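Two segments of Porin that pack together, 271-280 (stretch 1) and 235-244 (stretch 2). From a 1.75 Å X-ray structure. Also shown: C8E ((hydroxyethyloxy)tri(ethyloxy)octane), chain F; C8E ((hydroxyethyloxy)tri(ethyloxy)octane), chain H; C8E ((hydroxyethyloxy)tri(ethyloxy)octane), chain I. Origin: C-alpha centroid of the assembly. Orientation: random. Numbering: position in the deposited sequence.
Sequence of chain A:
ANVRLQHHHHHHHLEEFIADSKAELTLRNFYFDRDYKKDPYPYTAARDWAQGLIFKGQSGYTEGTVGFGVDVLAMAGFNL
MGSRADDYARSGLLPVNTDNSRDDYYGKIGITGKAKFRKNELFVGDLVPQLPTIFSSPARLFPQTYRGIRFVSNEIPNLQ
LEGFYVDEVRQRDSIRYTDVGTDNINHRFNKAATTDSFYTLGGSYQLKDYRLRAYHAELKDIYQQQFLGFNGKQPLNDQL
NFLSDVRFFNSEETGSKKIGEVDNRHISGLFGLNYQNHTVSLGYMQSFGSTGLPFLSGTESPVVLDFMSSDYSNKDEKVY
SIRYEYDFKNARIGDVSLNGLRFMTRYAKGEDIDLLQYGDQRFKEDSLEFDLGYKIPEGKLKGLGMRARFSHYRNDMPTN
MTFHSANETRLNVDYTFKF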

# COMPACT_ATOMS: atom_id res chain seq x y z
N PHE A 271 -17.66 -5.21 -3.16
CA PHE A 271 -19.02 -4.68 -3.06
C PHE A 271 -19.59 -5.01 -1.70
O PHE A 271 -19.55 -6.17 -1.26
CB PHE A 271 -19.91 -5.25 -4.12
CG PHE A 271 -19.35 -5.10 -5.50
CD1 PHE A 271 -19.51 -3.91 -6.18
CD2 PHE A 271 -18.58 -6.09 -6.07
CE1 PHE A 271 -18.97 -3.74 -7.45
CE2 PHE A 271 -18.03 -5.92 -7.38
CZ PHE A 271 -18.27 -4.74 -8.06
N GLY A 272 -20.13 -4.04 -0.97
CA GLY A 272 -20.55 -4.23 0.36
C GLY A 272 -21.89 -3.61 0.71
O GLY A 272 -22.38 -2.72 0.01
N LEU A 273 -22.57 -4.22 1.68
CA LEU A 273 -23.73 -3.60 2.33
C LEU A 273 -23.32 -3.22 3.74
O LEU A 273 -22.92 -4.12 4.54
CB LEU A 273 -24.86 -4.63 2.34
CG LEU A 273 -25.39 -4.94 0.88
CD1 LEU A 273 -26.55 -5.91 0.92
CD2 LEU A 273 -26.05 -3.63 0.38
N ASN A 274 -23.64 -1.98 4.14
CA ASN A 274 -23.46 -1.37 5.45
C ASN A 274 -24.75 -1.07 6.10
O ASN A 274 -25.59 -0.37 5.51
CB ASN A 274 -22.59 -0.15 5.28
CG ASN A 274 -22.41 0.63 6.57
OD1 ASN A 274 -23.20 1.51 6.83
ND2 ASN A 274 -21.47 0.26 7.44
N TYR A 275 -24.97 -1.60 7.32
CA TYR A 275 -26.25 -1.52 8.03
C TYR A 275 -25.88 -1.50 9.54
O TYR A 275 -25.23 -2.42 10.05
CB TYR A 275 -27.14 -2.75 7.74
CG TYR A 275 -28.41 -2.72 8.42
CD1 TYR A 275 -29.44 -1.84 8.00
CD2 TYR A 275 -28.60 -3.48 9.52
CE1 TYR A 275 -30.67 -1.83 8.67
CE2 TYR A 275 -29.79 -3.46 10.18
CZ TYR A 275 -30.79 -2.61 9.75
OH TYR A 275 -31.88 -2.64 10.49
N GLN A 276 -26.25 -0.45 10.25
CA GLN A 276 -26.13 -0.36 11.71
C GLN A 276 -24.63 -0.78 12.16
O GLN A 276 -24.43 -1.55 13.15
CB GLN A 276 -27.11 -1.30 12.35
CG GLN A 276 -28.54 -0.86 12.15
CD GLN A 276 -29.51 -1.49 13.07
OE1 GLN A 276 -29.15 -2.29 13.92
NE2 GLN A 276 -30.78 -1.09 12.95
N ASN A 277 -23.69 -0.24 11.49
CA ASN A 277 -22.23 -0.29 11.79
C ASN A 277 -21.62 -1.66 11.45
O ASN A 277 -20.44 -1.82 11.54
CB ASN A 277 -22.11 0.01 13.26
CG ASN A 277 -22.37 1.50 13.52
OD1 ASN A 277 -21.95 2.29 12.74
ND2 ASN A 277 -22.72 1.79 14.62
N HIS A 278 -22.44 -2.52 10.86
CA HIS A 278 -21.98 -3.71 10.17
C HIS A 278 -21.70 -3.47 8.70
O HIS A 278 -22.51 -2.81 8.09
CB HIS A 278 -22.96 -4.94 10.23
CG HIS A 278 -23.44 -5.28 11.57
ND1 HIS A 278 -22.78 -6.14 12.41
CD2 HIS A 278 -24.53 -4.85 12.28
CE1 HIS A 278 -23.42 -6.23 13.55
NE2 HIS A 278 -24.49 -5.43 13.53
N THR A 279 -20.71 -4.12 8.14
CA THR A 279 -20.48 -4.15 6.72
C THR A 279 -20.20 -5.62 6.32
O THR A 279 -19.22 -6.17 6.75
CB THR A 279 -19.41 -3.16 6.21
OG1 THR A 279 -19.54 -1.86 6.85
CG2 THR A 279 -19.36 -3.08 4.78
N VAL A 280 -20.95 -6.09 5.32
CA VAL A 280 -20.65 -7.38 4.71
C VAL A 280 -20.28 -7.15 3.30
O VAL A 280 -21.06 -6.55 2.53
CB VAL A 280 -21.77 -8.44 4.84
CG1 VAL A 280 -21.39 -9.74 4.09
CG2 VAL A 280 -22.00 -8.77 6.27
C1 C8E F . -13.59 -6.41 23.26
C2 C8E F . -14.42 -6.99 22.12
C3 C8E F . -13.59 -7.51 20.92
C4 C8E F . -14.57 -8.17 19.93
C5 C8E F . -14.00 -8.76 18.66
C6 C8E F . -14.89 -9.72 17.95
C7 C8E F . -15.97 -9.00 17.28
C8 C8E F . -16.72 -9.92 16.47
O9 C8E F . -17.54 -8.80 16.24
C10 C8E F . -18.81 -8.53 15.67
C11 C8E F . -19.41 -7.81 16.82
O12 C8E F . -20.72 -7.20 16.71
C13 C8E F . -21.86 -7.83 17.42
C14 C8E F . -22.97 -6.82 17.78
O15 C8E F . -24.29 -7.07 17.18
C16 C8E F . -25.17 -5.92 17.21
C17 C8E F . -26.45 -6.11 16.35
O18 C8E F . -26.72 -5.36 15.13
C19 C8E F . -26.76 -3.90 15.19
C20 C8E F . -25.56 -3.31 15.97
O21 C8E F . -24.95 -2.06 15.66
C1 C8E H . -14.04 -14.69 7.26
C2 C8E H . -15.13 -13.96 6.60
C3 C8E H . -16.37 -14.12 7.40
C4 C8E H . -17.55 -13.69 6.59
C5 C8E H . -18.82 -13.41 7.30
C6 C8E H . -20.15 -13.73 6.65
C7 C8E H . -21.26 -12.75 7.06
C8 C8E H . -22.76 -13.15 6.91
O9 C8E H . -23.51 -12.02 7.45
C10 C8E H . -24.93 -12.02 7.62
C11 C8E H . -25.33 -11.13 8.83
O12 C8E H . -24.47 -9.96 8.98
C13 C8E H . -24.83 -9.01 10.00
C14 C8E H . -26.04 -8.17 9.59
O15 C8E H . -26.39 -7.27 10.63
C16 C8E H . -27.79 -7.32 11.06
C1 C8E I . -27.35 -16.79 8.55
C2 C8E I . -25.97 -16.19 8.50
C3 C8E I . -25.01 -17.10 9.25
C4 C8E I . -23.55 -16.72 9.02
C5 C8E I . -22.93 -16.21 10.31
C6 C8E I . -21.74 -15.35 10.23
C7 C8E I . -21.84 -14.20 11.17
C8 C8E I . -20.63 -13.28 11.05
O9 C8E I . -21.20 -11.96 11.25
C10 C8E I . -21.42 -11.76 12.64
C11 C8E I . -22.38 -10.67 12.80
O12 C8E I . -22.88 -10.38 14.15
C13 C8E I . -24.15 -9.68 13.77
C14 C8E I . -25.12 -9.02 14.75
O15 C8E I . -26.55 -9.09 14.25
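Stretch 2 235-244: PLNDQLNFLS

Stretch 2 lies alongside the first strand of stretch 1 as its antiparallel neighbour in the sheet. Residues 271-275 and the extended part of stretch 2 leading to S244 run with an angle of 157° between their N-to-C directions, and the strand axes approach to 4.6 Å. The register pairs F271 with S244, G272 with L243, L273 with F242 and N274 with N241, with CA–CA separations rising from 4.6 Å at F271–S244 to 5.0 Å at N274–N241. Together the two stretches bury 615 Å².

Two residue pairs carry the backbone hydrogen bonds. At the first, G272 N donates to L243 O and L243 N donates to G272 O, both at 2.9 Å; at the second, N274 N donates to N241 O and N241 N to N274 O, again both at 2.9 Å. All four are close to straight, and the backbone N and O of G272, N274, N241 and L243 all find partners across the interface. The same carbonyls also receive CA-H...O contacts from residues next to the bonded pairs, as from F271 CA to L243 O at 3.3 Å and from F242 CA to G272 O at 3.4 Å.

The alternate residue L273 turns its backbone the other way: L273 N donates to V280 O and L273 O accepts from V280 N, both at 2.9 Å. This hairpin closes through a type I' turn from Y275 to H278, where Y275 N bonds H278 O at 2.8 Å and H278 N bonds Y275 O at 2.9 Å. Strand 271-275 is thus bonded to stretch 2 along one edge and to its own returning strand along the other.

The asparagine pair extends the pairing to side chains. N241 ND2 donates to N274 OD1 at 3.2 Å, while N274 ND2 donates to T279 OG1 at 2.9 Å, so the N274 amide links three strands. L243 shares this face, its CD1 4.2 Å from T279 CG2. The other face is largely apolar: F271 CD1 lies 4.0 Å from F242 CZ, L273 CD2 4.2 Å from L236 CD1, and Y275 CB 3.9 Å from L240 CD1.

Toward the N-terminal end of stretch 2, N237 OD1 accepts from Q239 N at 2.6 Å and from L240 N at 2.8 Å; L236 N bonds L240 O at 2.9 Å. Near the hairpin turn, detergent supplies the partners: the chain F C8E donates through O21 to Q276 O at 2.6 Å, and its O18 accepts from H278 NE2 at 2.7 Å. H278 ND1 is satisfied elsewhere in the structure.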

# COMPACT_ATOMS: atom_id res chain seq x y z
N PRO A 235 -26.48 5.59 -0.55
CA PRO A 235 -27.56 5.16 0.39
C PRO A 235 -28.64 4.50 -0.41
O PRO A 235 -29.11 5.13 -1.32
CB PRO A 235 -28.06 6.46 0.97
CG PRO A 235 -27.33 7.58 0.31
CD PRO A 235 -26.23 7.06 -0.54
N LEU A 236 -29.09 3.30 -0.06
CA LEU A 236 -30.27 2.63 -0.66
C LEU A 236 -31.57 3.00 0.08
O LEU A 236 -32.66 2.84 -0.49
CB LEU A 236 -30.11 1.13 -0.70
CG LEU A 236 -28.88 0.59 -1.43
CD1 LEU A 236 -28.72 -0.90 -1.38
CD2 LEU A 236 -28.89 1.10 -2.88
N ASN A 237 -31.47 3.36 1.36
CA ASN A 237 -32.54 3.95 2.18
C ASN A 237 -31.81 4.62 3.36
O ASN A 237 -30.57 4.72 3.36
CB ASN A 237 -33.54 2.92 2.66
CG ASN A 237 -32.86 1.83 3.50
OD1 ASN A 237 -32.07 2.11 4.42
ND2 ASN A 237 -33.17 0.64 3.21
N ASP A 238 -32.55 5.02 4.37
CA ASP A 238 -32.02 5.78 5.53
C ASP A 238 -31.08 5.01 6.36
O ASP A 238 -30.24 5.58 6.99
CB ASP A 238 -33.21 6.25 6.42
CG ASP A 238 -33.77 7.58 5.95
OD1 ASP A 238 -33.01 8.29 5.24
OD2 ASP A 238 -34.91 7.94 6.32
N GLN A 239 -31.12 3.70 6.26
CA GLN A 239 -30.27 2.89 7.09
C GLN A 239 -29.27 1.97 6.33
O GLN A 239 -28.40 1.50 6.96
CB GLN A 239 -31.17 1.96 7.85
CG GLN A 239 -32.17 2.72 8.65
CD GLN A 239 -33.04 1.79 9.33
OE1 GLN A 239 -33.48 0.79 8.80
NE2 GLN A 239 -33.32 2.11 10.53
N LEU A 240 -29.37 1.74 5.00
CA LEU A 240 -28.54 0.79 4.33
C LEU A 240 -27.75 1.51 3.25
O LEU A 240 -28.32 2.28 2.50
CB LEU A 240 -29.50 -0.23 3.74
CG LEU A 240 -28.92 -1.38 2.95
CD1 LEU A 240 -28.08 -2.17 3.96
CD2 LEU A 240 -29.96 -2.28 2.27
N ASN A 241 -26.42 1.30 3.24
CA ASN A 241 -25.55 1.91 2.26
C ASN A 241 -24.92 0.79 1.43
O ASN A 241 -24.66 -0.36 1.93
CB ASN A 241 -24.45 2.73 2.92
CG ASN A 241 -24.99 3.82 3.80
OD1 ASN A 241 -25.79 4.56 3.33
ND2 ASN A 241 -24.81 3.71 5.11
N PHE A 242 -24.77 1.06 0.13
CA PHE A 242 -24.14 0.11 -0.83
C PHE A 242 -22.78 0.65 -1.20
O PHE A 242 -22.64 1.78 -1.63
CB PHE A 242 -24.98 0.03 -2.06
CG PHE A 242 -24.25 -0.64 -3.22
CD1 PHE A 242 -23.83 -1.92 -3.12
CD2 PHE A 242 -24.00 0.06 -4.38
CE1 PHE A 242 -23.05 -2.56 -4.15
CE2 PHE A 242 -23.28 -0.55 -5.43
CZ PHE A 242 -22.80 -1.87 -5.29
N LEU A 243 -21.74 -0.07 -0.84
CA LEU A 243 -20.37 0.37 -1.00
C LEU A 243 -19.77 -0.36 -2.24
O LEU A 243 -20.01 -1.58 -2.47
CB LEU A 243 -19.54 0.06 0.22
CG LEU A 243 -19.96 0.43 1.64
CD1 LEU A 243 -18.83 0.50 2.60
CD2 LEU A 243 -20.77 1.60 1.72
N SER A 244 -18.89 0.31 -2.96
CA SER A 244 -18.25 -0.29 -4.18
C SER A 244 -16.88 0.28 -4.33
O SER A 244 -16.58 1.44 -4.02
CB SER A 244 -19.15 -0.08 -5.50
OG SER A 244 -19.29 1.33 -5.60